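Local atomic coordinates of putative Vgr protein (PDB entry 3WIT), a protein that probably forms part of the puncturing spike of the type VI secretion system, here represented by its trimeric C-terminal beta-helical region. Residues I27-M31 / A40-D44. Residues are numbered along the deposited sequence.
Sequences IKEIM and ALTPD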
# COMPACT_ATOMS: atom_id res chain seq x y z
N ILE A 27 20.50 4.30 -5.87
CA ILE A 27 20.65 5.43 -6.78
C ILE A 27 19.33 5.99 -7.35
O ILE A 27 19.30 7.12 -7.81
CB ILE A 27 21.63 5.12 -7.92
CG1 ILE A 27 20.98 4.21 -8.97
CG2 ILE A 27 22.91 4.51 -7.35
CD1 ILE A 27 21.59 4.31 -10.35
N LYS A 28 18.25 5.21 -7.37
CA LYS A 28 16.90 5.75 -7.62
C LYS A 28 15.99 5.14 -6.59
O LYS A 28 15.67 3.95 -6.65
CB LYS A 28 16.36 5.33 -8.98
CG LYS A 28 17.17 5.74 -10.20
CD LYS A 28 16.39 5.34 -11.45
CE LYS A 28 16.97 5.91 -12.73
NZ LYS A 28 15.95 5.90 -13.81
N GLU A 29 15.54 5.92 -5.63
CA GLU A 29 14.77 5.32 -4.55
C GLU A 29 13.94 6.40 -3.90
O GLU A 29 14.40 7.55 -3.85
CB GLU A 29 15.75 4.75 -3.54
CG GLU A 29 15.12 4.11 -2.34
CD GLU A 29 16.14 3.31 -1.53
OE1 GLU A 29 15.74 2.66 -0.53
OE2 GLU A 29 17.34 3.35 -1.90
N ILE A 30 12.75 6.05 -3.44
CA ILE A 30 11.98 6.92 -2.54
C ILE A 30 11.77 6.09 -1.29
O ILE A 30 11.42 4.90 -1.39
CB ILE A 30 10.62 7.26 -3.14
CG1 ILE A 30 10.78 8.23 -4.29
CG2 ILE A 30 9.68 7.87 -2.05
CD1 ILE A 30 9.54 8.34 -5.18
N MSE A 31 12.02 6.67 -0.11
CA MSE A 31 11.81 5.94 1.14
C MSE A 31 11.01 6.77 2.14
O MSE A 31 11.32 7.95 2.36
CB MSE A 31 13.18 5.58 1.76
CG MSE A 31 13.13 5.17 3.21
SE MSE A 31 12.51 3.35 3.34
CE MSE A 31 14.21 2.49 2.96
N ALA A 40 9.02 1.71 0.60
CA ALA A 40 10.15 2.01 -0.31
C ALA A 40 9.75 1.76 -1.75
O ALA A 40 9.07 0.77 -2.05
CB ALA A 40 11.36 1.15 0.04
N LEU A 41 10.16 2.66 -2.63
CA LEU A 41 9.95 2.46 -4.06
C LEU A 41 11.30 2.45 -4.74
O LEU A 41 12.15 3.32 -4.49
CB LEU A 41 9.08 3.59 -4.65
CG LEU A 41 7.67 3.84 -4.11
CD1 LEU A 41 7.67 4.78 -2.93
CD2 LEU A 41 6.83 4.43 -5.25
N THR A 42 11.51 1.46 -5.62
CA THR A 42 12.75 1.37 -6.37
C THR A 42 12.39 0.94 -7.81
O THR A 42 11.23 0.67 -8.09
CB THR A 42 13.68 0.30 -5.75
OG1 THR A 42 12.98 -0.96 -5.68
CG2 THR A 42 14.15 0.72 -4.36
N PRO A 43 13.37 0.85 -8.69
CA PRO A 43 12.97 0.36 -10.01
C PRO A 43 12.45 -1.09 -9.97
O PRO A 43 11.79 -1.50 -10.91
CB PRO A 43 14.26 0.46 -10.79
CG PRO A 43 15.00 1.55 -10.14
CD PRO A 43 14.78 1.29 -8.70
N ASP A 44 12.74 -1.83 -8.90
CA ASP A 44 12.31 -3.22 -8.79
C ASP A 44 10.90 -3.37 -8.27
O ASP A 44 10.28 -4.43 -8.43
CB ASP A 44 13.20 -3.97 -7.84
CG ASP A 44 14.48 -4.44 -8.49
OD1 ASP A 44 14.62 -4.32 -9.74
OD2 ASP A 44 15.33 -4.95 -7.75
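I30 lays its side chain against L41, with CG2 of I30 3.8 Å from CD1 of L41. Both residues are buried, on the face turned to a second subunit, where A33 and S37 of that chain cover them. Their backbones form an antiparallel hydrogen-bonded pair: I30 N to L41 O is 3.0 Å and L41 N to I30 O is 2.9 Å. Two CA-H...O contacts flank these hydrogen bonds, E29 CA to L41 O and A40 CA to I30 O, each 3.3 Å. On the other face, SE of selenomethionine M31 rests 4.1 Å from CB of A40. Just past strand 37-42, CD of P43 makes van der Waals contact with O of K28 at 3.5 Å. NZ of K28 forms a salt bridge with E35 of the second subunit. Strands 28-34 and 37-42 form one hairpin of the antiparallel meander that, with two other chains, builds the triple-stranded beta-helix. Paired backbone bonds thus fix the register, I30 and L41 add buried apolar packing, and M31 and A40 a lighter apolar contact.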